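Local coordinates for protein ZYG-9 (Caenorhabditis elegans, PDB 2OF3) that plays a major part in organising microtubules and spindle poles during mitosis and meiosis in one-cell embryos and belongs to the TOG/XMAP215 family, at residues A213-V216 and G217-D220; I105-L108 and E109-V113; E9-K12 and Q13-K16; K236-G239 and D240-K244; D161-P165 and L166-P170. All blocks are in the same frame, centred on the assembly; numbering follows the deposited sequence.

Contact 1: A213-V216 and G217-D220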
loop_
_atom_site.group_PDB
_atom_site.type_symbol
_atom_site.label_atom_id
_atom_site.label_comp_id
_atom_site.label_asym_id
_atom_site.label_seq_id
_atom_site.Cartn_x
_atom_site.Cartn_y
_atom_site.Cartn_z
ATOM N N ALA A 213 15.672 -12.817 -6.388
ATOM C CA ALA A 213 16.335 -13.695 -7.374
ATOM C C ALA A 213 15.472 -14.834 -7.972
ATOM O O ALA A 213 15.525 -15.022 -9.178
ATOM C CB ALA A 213 17.708 -14.252 -6.838
ATOM N N PRO A 214 14.708 -15.611 -7.167
ATOM C CA PRO A 214 13.915 -16.659 -7.810
ATOM C C PRO A 214 12.918 -16.158 -8.876
ATOM O O PRO A 214 12.465 -16.965 -9.706
ATOM C CB PRO A 214 13.122 -17.269 -6.647
ATOM C CG PRO A 214 13.995 -17.038 -5.458
ATOM C CD PRO A 214 14.588 -15.682 -5.695
ATOM N N PHE A 215 12.556 -14.867 -8.829
ATOM C CA PHE A 215 11.518 -14.362 -9.731
ATOM C C PHE A 215 12.058 -14.061 -11.122
ATOM O O PHE A 215 11.278 -13.750 -12.026
ATOM C CB PHE A 215 10.738 -13.182 -9.095
ATOM C CG PHE A 215 9.870 -13.613 -7.920
ATOM C CD1 PHE A 215 8.612 -14.184 -8.140
ATOM C CD2 PHE A 215 10.372 -13.523 -6.570
ATOM C CE1 PHE A 215 7.805 -14.609 -7.054
ATOM C CE2 PHE A 215 9.610 -13.954 -5.473
ATOM C CZ PHE A 215 8.305 -14.504 -5.709
ATOM N N VAL A 216 13.379 -14.190 -11.311
ATOM C CA VAL A 216 13.964 -14.146 -12.629
ATOM C C VAL A 216 13.417 -15.314 -13.448
ATOM O O VAL A 216 13.360 -15.214 -14.671
ATOM C CB VAL A 216 15.549 -14.082 -12.595
ATOM C CG1 VAL A 216 16.164 -14.063 -14.026
ATOM C CG2 VAL A 216 16.025 -12.811 -11.827
ATOM N N GLY A 217 12.961 -16.378 -12.780
ATOM C CA GLY A 217 12.358 -17.570 -13.397
ATOM C C GLY A 217 10.841 -17.629 -13.372
ATOM O O GLY A 217 10.248 -18.697 -13.635
ATOM N N ASP A 218 10.181 -16.521 -13.052
ATOM C CA ASP A 218 8.732 -16.473 -13.005
ATOM C C ASP A 218 8.166 -16.738 -14.397
ATOM O O ASP A 218 8.805 -16.407 -15.409
ATOM C CB ASP A 218 8.299 -15.078 -12.520
ATOM C CG ASP A 218 6.863 -15.028 -12.002
ATOM O OD1 ASP A 218 6.642 -15.139 -10.760
ATOM O OD2 ASP A 218 5.903 -14.832 -12.802
ATOM N N LYS A 219 6.969 -17.336 -14.439
ATOM C CA LYS A 219 6.183 -17.652 -15.653
ATOM C C LYS A 219 5.832 -16.396 -16.458
ATOM O O LYS A 219 5.664 -16.432 -17.679
ATOM C CB LYS A 219 4.898 -18.330 -15.147
ATOM C CG LYS A 219 3.838 -18.658 -16.151
ATOM C CD LYS A 219 2.350 -18.728 -15.513
ATOM C CE LYS A 219 2.089 -20.014 -14.630
ATOM N NZ LYS A 219 0.636 -20.577 -14.676
ATOM N N ASP A 220 5.691 -15.269 -15.748
ATOM C CA ASP A 220 5.238 -14.017 -16.309
ATOM C C ASP A 220 6.381 -13.078 -16.713
ATOM O O ASP A 220 7.303 -12.805 -15.910
ATOM C CB ASP A 220 4.311 -13.373 -15.271
ATOM C CG ASP A 220 3.702 -12.092 -15.770
ATOM O OD1 ASP A 220 2.569 -12.130 -16.276
ATOM O OD2 ASP A 220 4.344 -11.032 -15.706
#

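Contact 2: I105-L108 and E109-V113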
loop_
_atom_site.group_PDB
_atom_site.type_symbol
_atom_site.label_atom_id
_atom_site.label_comp_id
_atom_site.label_asym_id
_atom_site.label_seq_id
_atom_site.Cartn_x
_atom_site.Cartn_y
_atom_site.Cartn_z
ATOM N N ILE A 105 -12.359 3.976 -8.467
ATOM C CA ILE A 105 -11.787 5.276 -8.813
ATOM C C ILE A 105 -11.935 6.302 -7.691
ATOM O O ILE A 105 -10.970 7.026 -7.377
ATOM C CB ILE A 105 -12.432 5.870 -10.127
ATOM C CG1 ILE A 105 -11.947 5.103 -11.345
ATOM C CG2 ILE A 105 -12.006 7.302 -10.301
ATOM C CD1 ILE A 105 -13.029 5.031 -12.546
ATOM N N LYS A 106 -13.129 6.407 -7.110
ATOM C CA LYS A 106 -13.363 7.416 -6.072
ATOM C C LYS A 106 -12.741 7.032 -4.732
ATOM O O LYS A 106 -12.404 7.907 -3.940
ATOM C CB LYS A 106 -14.863 7.626 -5.793
ATOM C CG LYS A 106 -15.686 8.256 -6.951
ATOM C CD LYS A 106 -15.171 9.650 -7.273
ATOM C CE LYS A 106 -15.647 10.104 -8.660
ATOM N NZ LYS A 106 -15.655 11.586 -8.622
ATOM N N VAL A 107 -12.692 5.736 -4.436
ATOM C CA VAL A 107 -11.978 5.269 -3.229
ATOM C C VAL A 107 -10.523 5.673 -3.329
ATOM O O VAL A 107 -9.975 6.226 -2.395
ATOM C CB VAL A 107 -12.098 3.752 -3.031
ATOM C CG1 VAL A 107 -11.106 3.280 -1.964
ATOM C CG2 VAL A 107 -13.561 3.356 -2.674
ATOM N N LEU A 108 -9.897 5.465 -4.495
ATOM C CA LEU A 108 -8.473 5.772 -4.618
ATOM C C LEU A 108 -8.205 7.246 -4.547
ATOM O O LEU A 108 -7.167 7.666 -4.058
ATOM C CB LEU A 108 -7.877 5.147 -5.889
ATOM C CG LEU A 108 -7.969 3.613 -5.839
ATOM C CD1 LEU A 108 -7.548 3.165 -7.216
ATOM C CD2 LEU A 108 -6.999 3.023 -4.788
ATOM N N GLU A 109 -9.162 8.053 -5.011
ATOM C CA GLU A 109 -9.056 9.503 -4.897
ATOM C C GLU A 109 -9.100 9.907 -3.455
ATOM O O GLU A 109 -8.311 10.767 -3.034
ATOM C CB GLU A 109 -10.210 10.132 -5.654
ATOM C CG GLU A 109 -10.371 11.575 -5.509
ATOM C CD GLU A 109 -11.629 12.060 -6.263
ATOM O OE1 GLU A 109 -12.183 11.310 -7.109
ATOM O OE2 GLU A 109 -12.038 13.203 -6.011
ATOM N N LEU A 110 -9.995 9.296 -2.677
ATOM C CA LEU A 110 -9.978 9.540 -1.213
ATOM C C LEU A 110 -8.661 9.102 -0.559
ATOM O O LEU A 110 -8.114 9.846 0.262
ATOM C CB LEU A 110 -11.183 8.917 -0.473
ATOM C CG LEU A 110 -11.261 9.218 1.029
ATOM C CD1 LEU A 110 -11.297 10.756 1.312
ATOM C CD2 LEU A 110 -12.476 8.540 1.643
ATOM N N CYS A 111 -8.148 7.923 -0.916
ATOM C CA CYS A 111 -6.901 7.414 -0.333
ATOM C C CYS A 111 -5.774 8.394 -0.634
ATOM O O CYS A 111 -4.980 8.708 0.241
ATOM C CB CYS A 111 -6.525 6.025 -0.901
ATOM S SG CYS A 111 -7.650 4.723 -0.375
ATOM N N LYS A 112 -5.707 8.875 -1.878
ATOM C CA LYS A 112 -4.695 9.858 -2.298
ATOM C C LYS A 112 -4.713 11.161 -1.478
ATOM O O LYS A 112 -3.672 11.634 -1.013
ATOM C CB LYS A 112 -4.807 10.120 -3.819
ATOM C CG LYS A 112 -3.815 11.132 -4.424
ATOM C CD LYS A 112 -2.438 10.509 -4.714
ATOM C CE LYS A 112 -1.494 11.570 -5.377
ATOM N NZ LYS A 112 -2.054 11.932 -6.743
ATOM N N VAL A 113 -5.889 11.707 -1.276
ATOM C CA VAL A 113 -6.055 12.944 -0.533
ATOM C C VAL A 113 -5.589 12.732 0.899
ATOM O O VAL A 113 -4.899 13.575 1.472
ATOM C CB VAL A 113 -7.577 13.347 -0.624
ATOM C CG1 VAL A 113 -8.064 14.116 0.536
ATOM C CG2 VAL A 113 -7.868 14.107 -1.957
#

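Contact 3: E9-K12 and Q13-K16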
loop_
_atom_site.group_PDB
_atom_site.type_symbol
_atom_site.label_atom_id
_atom_site.label_comp_id
_atom_site.label_asym_id
_atom_site.label_seq_id
_atom_site.Cartn_x
_atom_site.Cartn_y
_atom_site.Cartn_z
ATOM N N GLU A 9 -8.423 14.105 18.883
ATOM C CA GLU A 9 -7.232 13.271 18.933
ATOM C C GLU A 9 -7.545 11.839 19.339
ATOM O O GLU A 9 -6.715 11.164 19.970
ATOM C CB GLU A 9 -6.278 13.878 19.940
ATOM C CG GLU A 9 -5.654 15.131 19.406
ATOM C CD GLU A 9 -4.694 15.736 20.379
ATOM O OE1 GLU A 9 -3.810 15.005 20.915
ATOM O OE2 GLU A 9 -4.826 16.968 20.607
ATOM N N ASP A 10 -8.730 11.351 18.984
ATOM C CA ASP A 10 -9.095 9.972 19.378
ATOM C C ASP A 10 -8.266 8.922 18.658
ATOM O O ASP A 10 -8.209 7.811 19.103
ATOM C CB ASP A 10 -10.572 9.704 19.156
ATOM C CG ASP A 10 -11.445 10.414 20.164
ATOM O OD1 ASP A 10 -10.913 11.192 20.988
ATOM O OD2 ASP A 10 -12.682 10.246 20.123
ATOM N N LYS A 11 -7.616 9.258 17.551
ATOM C CA LYS A 11 -6.619 8.345 16.947
ATOM C C LYS A 11 -5.604 7.812 17.933
ATOM O O LYS A 11 -5.273 6.630 17.905
ATOM C CB LYS A 11 -5.887 9.014 15.765
ATOM C CG LYS A 11 -4.976 8.037 14.990
ATOM C CD LYS A 11 -4.128 8.810 13.941
ATOM C CE LYS A 11 -4.951 9.142 12.752
ATOM N NZ LYS A 11 -4.116 10.121 11.918
ATOM N N LYS A 12 -5.067 8.666 18.796
ATOM C CA LYS A 12 -4.119 8.180 19.814
ATOM C C LYS A 12 -4.729 7.097 20.725
ATOM O O LYS A 12 -4.029 6.138 21.073
ATOM C CB LYS A 12 -3.602 9.298 20.733
ATOM C CG LYS A 12 -2.755 10.373 20.085
ATOM C CD LYS A 12 -2.452 11.514 21.172
ATOM C CE LYS A 12 -1.679 12.718 20.525
ATOM N NZ LYS A 12 -2.452 13.465 19.423
ATOM N N GLN A 13 -5.990 7.283 21.139
ATOM C CA GLN A 13 -6.736 6.325 21.932
ATOM C C GLN A 13 -6.964 5.007 21.151
ATOM O O GLN A 13 -6.826 3.945 21.723
ATOM C CB GLN A 13 -8.078 6.927 22.426
ATOM C CG GLN A 13 -8.954 5.963 23.364
ATOM C CD GLN A 13 -8.244 5.645 24.703
ATOM O OE1 GLN A 13 -7.401 6.425 25.146
ATOM N NE2 GLN A 13 -8.530 4.471 25.303
ATOM N N ARG A 14 -7.257 5.072 19.855
ATOM C CA ARG A 14 -7.444 3.864 19.027
ATOM C C ARG A 14 -6.155 3.092 18.866
ATOM O O ARG A 14 -6.199 1.849 18.992
ATOM C CB ARG A 14 -8.075 4.154 17.664
ATOM C CG ARG A 14 -9.468 4.745 17.789
ATOM C CD ARG A 14 -10.127 4.827 16.369
ATOM N NE ARG A 14 -9.505 5.875 15.531
ATOM C CZ ARG A 14 -9.847 7.147 15.551
ATOM N NH1 ARG A 14 -10.774 7.605 16.403
ATOM N NH2 ARG A 14 -9.221 7.988 14.760
ATOM N N ILE A 15 -5.033 3.787 18.612
ATOM C CA ILE A 15 -3.722 3.144 18.504
ATOM C C ILE A 15 -3.343 2.466 19.829
ATOM O O ILE A 15 -2.906 1.317 19.859
ATOM C CB ILE A 15 -2.582 4.114 18.136
ATOM C CG1 ILE A 15 -2.821 4.786 16.773
ATOM C CG2 ILE A 15 -1.260 3.383 18.062
ATOM C CD1 ILE A 15 -3.238 3.840 15.672
ATOM N N LYS A 16 -3.519 3.172 20.924
ATOM C CA LYS A 16 -3.237 2.597 22.229
ATOM C C LYS A 16 -4.110 1.370 22.553
ATOM O O LYS A 16 -3.576 0.373 23.028
ATOM C CB LYS A 16 -3.421 3.678 23.285
ATOM C CG LYS A 16 -3.486 3.114 24.659
ATOM C CD LYS A 16 -3.674 4.220 25.639
ATOM C CE LYS A 16 -5.122 4.303 26.032
ATOM N NZ LYS A 16 -5.266 5.523 26.917
#

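Contact 4: K236-G239 and D240-K244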
loop_
_atom_site.group_PDB
_atom_site.type_symbol
_atom_site.label_atom_id
_atom_site.label_comp_id
_atom_site.label_asym_id
_atom_site.label_seq_id
_atom_site.Cartn_x
_atom_site.Cartn_y
_atom_site.Cartn_z
ATOM N N LYS A 236 24.533 -2.221 -9.477
ATOM C CA LYS A 236 25.082 -0.891 -9.649
ATOM C C LYS A 236 25.672 -0.296 -8.361
ATOM O O LYS A 236 26.644 0.472 -8.426
ATOM C CB LYS A 236 24.024 0.037 -10.177
ATOM C CG LYS A 236 24.583 1.332 -10.691
ATOM C CD LYS A 236 23.480 2.264 -11.167
ATOM C CE LYS A 236 24.077 3.521 -11.815
ATOM N NZ LYS A 236 23.013 4.519 -12.203
ATOM N N PHE A 237 25.074 -0.604 -7.215
ATOM C CA PHE A 237 25.557 -0.109 -5.915
ATOM C C PHE A 237 26.599 -1.002 -5.224
ATOM O O PHE A 237 27.534 -0.508 -4.627
ATOM C CB PHE A 237 24.379 0.220 -4.968
ATOM C CG PHE A 237 23.631 1.453 -5.391
ATOM C CD1 PHE A 237 23.990 2.713 -4.893
ATOM C CD2 PHE A 237 22.601 1.371 -6.331
ATOM C CE1 PHE A 237 23.312 3.889 -5.324
ATOM C CE2 PHE A 237 21.925 2.531 -6.784
ATOM C CZ PHE A 237 22.277 3.787 -6.283
ATOM N N GLU A 238 26.477 -2.311 -5.334
ATOM C CA GLU A 238 27.289 -3.194 -4.537
ATOM C C GLU A 238 28.078 -4.198 -5.399
ATOM O O GLU A 238 28.694 -5.122 -4.843
ATOM C CB GLU A 238 26.395 -3.912 -3.516
ATOM C CG GLU A 238 25.425 -4.902 -4.141
ATOM C CD GLU A 238 24.574 -5.634 -3.135
ATOM O OE1 GLU A 238 24.942 -5.624 -1.948
ATOM O OE2 GLU A 238 23.517 -6.237 -3.514
ATOM N N GLY A 239 28.067 -4.031 -6.734
ATOM C CA GLY A 239 28.743 -4.996 -7.648
ATOM C C GLY A 239 28.539 -6.460 -7.283
ATOM O O GLY A 239 27.433 -6.859 -6.928
ATOM N N ASP A 240 29.609 -7.262 -7.336
ATOM C CA ASP A 240 29.561 -8.737 -7.126
ATOM C C ASP A 240 29.030 -9.241 -5.804
ATOM O O ASP A 240 28.764 -10.449 -5.678
ATOM C CB ASP A 240 30.959 -9.377 -7.247
ATOM C CG ASP A 240 31.516 -9.392 -8.672
ATOM O OD1 ASP A 240 30.779 -9.154 -9.692
ATOM O OD2 ASP A 240 32.747 -9.669 -8.753
ATOM N N GLN A 241 28.950 -8.362 -4.797
ATOM C CA GLN A 241 28.189 -8.636 -3.575
ATOM C C GLN A 241 26.739 -8.991 -3.909
ATOM O O GLN A 241 26.153 -9.833 -3.244
ATOM C CB GLN A 241 28.163 -7.410 -2.667
ATOM C CG GLN A 241 29.420 -7.208 -1.808
ATOM C CD GLN A 241 29.733 -8.436 -0.945
ATOM O OE1 GLN A 241 28.839 -8.986 -0.272
ATOM N NE2 GLN A 241 31.000 -8.891 -0.984
ATOM N N MET A 242 26.160 -8.350 -4.937
ATOM C CA MET A 242 24.803 -8.733 -5.409
ATOM C C MET A 242 24.726 -10.231 -5.567
ATOM O O MET A 242 23.804 -10.866 -5.020
ATOM C CB MET A 242 24.395 -8.039 -6.722
ATOM C CG MET A 242 22.981 -8.510 -7.273
ATOM S SD MET A 242 22.954 -9.997 -8.279
ATOM C CE MET A 242 22.026 -11.107 -7.421
ATOM N N TRP A 243 25.700 -10.805 -6.296
ATOM C CA TRP A 243 25.719 -12.258 -6.560
ATOM C C TRP A 243 25.852 -13.058 -5.269
ATOM O O TRP A 243 25.195 -14.095 -5.116
ATOM C CB TRP A 243 26.833 -12.666 -7.554
ATOM C CG TRP A 243 26.860 -11.977 -8.892
ATOM C CD1 TRP A 243 27.806 -11.095 -9.338
ATOM C CD2 TRP A 243 25.905 -12.108 -9.957
ATOM N NE1 TRP A 243 27.504 -10.676 -10.603
ATOM C CE2 TRP A 243 26.342 -11.279 -11.010
ATOM C CE3 TRP A 243 24.698 -12.817 -10.106
ATOM C CZ2 TRP A 243 25.624 -11.144 -12.214
ATOM C CZ3 TRP A 243 23.977 -12.686 -11.306
ATOM C CH2 TRP A 243 24.451 -11.860 -12.349
ATOM N N LYS A 244 26.680 -12.592 -4.330
ATOM C CA LYS A 244 26.833 -13.332 -3.045
ATOM C C LYS A 244 25.517 -13.375 -2.251
ATOM O O LYS A 244 25.041 -14.448 -1.875
ATOM C CB LYS A 244 27.957 -12.741 -2.198
ATOM C CG LYS A 244 28.084 -13.398 -0.802
ATOM C CD LYS A 244 29.537 -13.317 -0.200
ATOM C CE LYS A 244 29.558 -13.685 1.330
ATOM N NZ LYS A 244 29.248 -12.498 2.272
#

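Contact 5: D161-P165 and L166-P170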
loop_
_atom_site.group_PDB
_atom_site.type_symbol
_atom_site.label_atom_id
_atom_site.label_comp_id
_atom_site.label_asym_id
_atom_site.label_seq_id
_atom_site.Cartn_x
_atom_site.Cartn_y
_atom_site.Cartn_z
ATOM N N ASP A 161 7.174 8.042 0.853
ATOM C CA ASP A 161 7.741 9.231 1.483
ATOM C C ASP A 161 7.436 9.299 2.954
ATOM O O ASP A 161 8.298 9.672 3.705
ATOM C CB ASP A 161 7.244 10.534 0.851
ATOM C CG ASP A 161 7.872 10.803 -0.522
ATOM O OD1 ASP A 161 8.962 10.239 -0.831
ATOM O OD2 ASP A 161 7.277 11.603 -1.304
ATOM N N VAL A 162 6.206 8.982 3.355
ATOM C CA VAL A 162 5.786 9.010 4.756
ATOM C C VAL A 162 6.452 7.879 5.557
ATOM O O VAL A 162 7.056 8.133 6.643
ATOM C CB VAL A 162 4.251 8.840 4.862
ATOM C CG1 VAL A 162 3.834 8.738 6.297
ATOM C CG2 VAL A 162 3.527 10.006 4.178
ATOM N N VAL A 163 6.374 6.642 5.011
ATOM C CA VAL A 163 6.757 5.401 5.710
ATOM C C VAL A 163 8.255 5.117 5.560
ATOM O O VAL A 163 8.904 4.668 6.518
ATOM C CB VAL A 163 5.846 4.173 5.252
ATOM C CG1 VAL A 163 6.231 2.863 5.911
ATOM C CG2 VAL A 163 4.331 4.423 5.554
ATOM N N GLY A 164 8.804 5.354 4.361
ATOM C CA GLY A 164 10.200 5.091 4.067
ATOM C C GLY A 164 10.408 3.698 3.505
ATOM O O GLY A 164 9.678 2.762 3.856
ATOM N N PRO A 165 11.408 3.537 2.615
ATOM C CA PRO A 165 11.723 2.241 2.039
ATOM C C PRO A 165 11.967 1.095 2.983
ATOM O O PRO A 165 11.531 -0.040 2.712
ATOM C CB PRO A 165 12.965 2.537 1.226
ATOM C CG PRO A 165 12.637 3.858 0.681
ATOM C CD PRO A 165 12.200 4.589 1.960
ATOM N N LEU A 166 12.641 1.352 4.098
ATOM C CA LEU A 166 12.916 0.266 5.018
ATOM C C LEU A 166 11.672 -0.347 5.603
ATOM O O LEU A 166 11.611 -1.546 5.777
ATOM C CB LEU A 166 13.911 0.706 6.123
ATOM C CG LEU A 166 14.218 -0.328 7.232
ATOM C CD1 LEU A 166 14.919 -1.601 6.683
ATOM C CD2 LEU A 166 15.066 0.312 8.335
ATOM N N LYS A 167 10.676 0.453 5.949
ATOM C CA LYS A 167 9.446 -0.122 6.500
ATOM C C LYS A 167 8.445 -0.554 5.424
ATOM O O LYS A 167 7.596 -1.370 5.711
ATOM C CB LYS A 167 8.725 0.861 7.445
ATOM C CG LYS A 167 9.443 1.204 8.753
ATOM C CD LYS A 167 9.444 0.040 9.746
ATOM C CE LYS A 167 10.030 0.449 11.158
ATOM N NZ LYS A 167 9.582 1.859 11.576
ATOM N N MET A 168 8.515 -0.002 4.204
ATOM C CA MET A 168 7.653 -0.432 3.097
ATOM C C MET A 168 8.052 -1.774 2.490
ATOM O O MET A 168 7.198 -2.577 2.117
ATOM C CB MET A 168 7.645 0.644 1.997
ATOM C CG MET A 168 6.772 1.945 2.299
ATOM S SD MET A 168 4.976 1.760 2.470
ATOM C CE MET A 168 4.573 1.599 0.758
ATOM N N THR A 169 9.354 -2.029 2.399
ATOM C CA THR A 169 9.882 -3.155 1.603
ATOM C C THR A 169 9.420 -4.506 2.079
ATOM O O THR A 169 9.078 -5.334 1.238
ATOM C CB THR A 169 11.404 -3.066 1.462
ATOM O OG1 THR A 169 11.699 -1.845 0.790
ATOM C CG2 THR A 169 12.019 -4.262 0.653
ATOM N N PRO A 170 9.380 -4.760 3.414
ATOM C CA PRO A 170 8.852 -6.067 3.885
ATOM C C PRO A 170 7.421 -6.394 3.365
ATOM O O PRO A 170 7.103 -7.573 3.059
ATOM C CB PRO A 170 8.840 -5.897 5.432
ATOM C CG PRO A 170 9.867 -4.853 5.726
ATOM C CD PRO A 170 9.859 -3.910 4.539
HETATM O O HOH W 1 11.413 3.260 6.750
#

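Contact 1: A213-V216 and G217-D220
The Phe215 ring turns its edge to Asp218: OD1 of the carboxylate lies in the ring plane, 3.4 Å from Phe215 CD1, where the slightly positive ring hydrogens suit an anionic oxygen. This is a 3-10 turn running into an Asx turn, in the connection from helix 208-212 to helix 221-238. The carboxylate is tilted 29° against the ring. The phenylalanine also packs on Ala227 and Arg184, linking the loop to helices 221-238 and 181-198. Two backbone bonds close the first part, from Gly217 N to Pro214 O at 3.2 Å and from Asp218 N to Phe215 O, also at 3.2 Å. Aspartate suits position 218 because its short side chain can bend back to the main chain: with CG swung opposite the backbone N (chi1 -161°), OD2 receives the amide of Asp220, 3.0 Å from Asp220 N to Asp218 OD2. The same OD2 is salt-bridged to Arg184, and the two grips together limit the rotation of the carboxylate. With an alanine at Asp218, the Asp220 amide would probably lose its acceptor and Arg184 its countercharge, letting the loop move more freely. Val216 faces inward instead, its branched side chain touching Ile228, Leu231 and Val257. At the far end Asp220 is the N-cap of helix 221-238, its OD2 accepting the backbone N-H of Val223.

Contact 2: I105-L108 and E109-V113
Lys106 and Glu109 lie side by side on the surface of one helix and point the same way. Their closest touch is aliphatic to polar, Lys106 CD to Glu109 OE1 at 3.4 Å, while the charged ends are farther apart: Lys106 NZ stands 3.8 Å from Glu109 OE1, a long salt bridge. The lysine chain bends at its second torsion (chi2 -62°), which turns it along the helix toward the glutamate, and Glu109 meets it with an extended chain. A long, flexible pair of opposite charge suits this side, where Lys106 is exposed and Glu109 partly so, its chain also resting on Val71 of helix 60-76.

Elsewhere on the helix, one turn apart, Val107 CG1 packs on Cys111 SG at 4.1 Å, two compact apolar groups. What sets these spacings is the backbone: Cys111 N bonds to Val107 O at 2.9 Å and Lys112 N to Leu108 O at 2.9 Å, and Glu109 and Leu110 reach back to Ile105 and Lys106 in the same way.

Beyond this shell, neighbouring helices hold the apolar side. Val107, Leu110 and Cys111 all touch Cys92 of helix 85-95, Leu110 also meets Leu70 of helix 60-76, and Leu108 packs on Val152 and Ile155 of helix 146-163. The result is an amphipathic helix set among others, as expected in the all-helical, HEAT-like solenoid of a TOG domain.

Contact 3: E9-K12 and Q13-K16
Two torsions fold Arg14 back over Asp10 and Lys11: CG stands opposite its own carbonyl carbon (chi1 -62°), and the bend at chi3 (-71°) lays the guanidinium against the previous turn of the helix. One face of that flat group covers the peptide between the two residues, with Asp10 C 3.5 Å and Lys11 N 3.3 Å from its plane, both toward the rim. At the ends, NH1 comes within 3.5 Å of Asp10 CB and NH2 within 3.4 Å of Lys11 CA. This is van der Waals contact, and the charge is answered elsewhere: Arg14 NE forms a salt bridge with Asp86. Asp10 in turn gives OD2 to Gln46, and Lys11 NZ bonds to Ser85 and Leu82, so the three polar side chains tie this helix to its surroundings. An arginine suits the buried position because its long chain can pass along the helix and still reach an acid beyond it.

Ile15 packs closer to the backbone, its CG1 3.3 Å from Lys11 O, and it also touches Glu128 and Glu129 of helix 127-139. On the exposed side, Lys16 NZ bonds to Gln13 OE1 at 2.9 Å, while NE2 of the same amide turns to Glu17. Lys12 pairs with Glu9, an acid just before the helix, whose negative charge probably interacts favourably with the positive N-terminal end of the helix dipole. Backbone bonds from Arg14 N to Asp10 O and from Ile15 N to Lys11 O complete the regular first turns of a short amphipathic helix, 10-19, laid against helices 85-95 and 127-139.

Contact 4: K236-G239 and D240-K244
Glu238 and Gln241 cross at about a right angle, their carboxylate and amide planes 60° apart. The nearest approach of the two side chains is Glu238 OE1 to Gln241 CB at 3.8 Å, so the acid lies along the aliphatic base of the glutamine. Glu238 places CG in the crowded position between its backbone N and carbonyl carbon (chi1 68°), and the extended chain then runs on beside the start of the next helix. There OE2 comes 3.4 Å from Met242 CA. A negative group beside the first turn of helix 241-246 would probably gain from the helix dipole, although Lys204 is only a long, weak partner and the carboxylate of Glu209 is close, which may raise the pKa of one of the two acids. Cutting Glu238 back to an alanine is likely to leave Gln241 CB and Met242 CA without this cover and Lys204 without its weak countercharge.

Met242 turns the other way. Its CG stands opposite the backbone N, and its sulfur lies over one face of the Trp243 ring, SD 3.8 Å above the plane and offset toward the rim, with Asp240 OD1 at the ring's edge. The buried Met242 side chain also packs on Leu231 and Cys234, while the tryptophan makes a cation-pi contact with Lys254.

The main chain sets these directions. Met242 N bonds to Gly239 O at 2.8 Å. Gln241 N bonds weakly to Glu238 O at 3.3 Å. Gly239 turns with positive phi (42°), where a CB would clash with the Asp240 nitrogen. Glu238 to Gln241 form a type II' beta turn, with glycine in its usual second place, between helices 221-238 and 241-246.

Contact 5: D161-P165 and L166-P170
A glycine-proline corner joins helix 146-163 to helix 165-174 and brings Val163 against the first turn of the second. Gly164 both ends the first helix, with positive phi, and occupies the N-cap of the next; a side chain there would jam against the preceding carbonyl oxygen. Pro165 follows as the first helical residue, a place that suits proline because no earlier turn needs its missing N-H. Gly164 O receives Met168 N at 3.0 Å, beginning the helical bonding. Across the bend, Val163 CG1 rests on Lys167 CB at 3.5 Å and on Met168 CG at 3.8 Å, the valine lying roughly at right angles to both side chains. A water bridges the corner, donating to Val163 O at 2.9 Å and accepting from Lys167 N at 3.0 Å. Met168 and Thr169 also touch Tyr194 of helix 181-198.

Thr169 holds Pro165 O twice, through its N at 3.0 Å and its OG1 at 2.6 Å, from opposite faces of the carbonyl plane; OG1 reaches back because it stands beside its own backbone N (chi1 -61°). The buried hydroxyl is thus satisfied within the helix, and the double grip probably steadies this turn just before Pro170, which has no N-H to offer and kinks the helix.

Overall arrangement
The five contacts follow one another along an elongated helical domain, in the chain order 3, 2, 5, 1, 4. Contacts 3 and 4 lie farthest apart, with centres 44 Å from each other, and contact 5 sits between them, 22 Å from each by centres. Contacts 1 and 2 are on opposite sides of the chain's centre, 32 Å apart by centres. Contacts 1 and 4 come nearest, about 5 Å between nearest atoms without touching: they flank helix 221-238 at its start and end, and both lean on helix 251-264. TOG domains typically bind tubulin through loops between helices, so the loop of contact 1 may belong to such a surface.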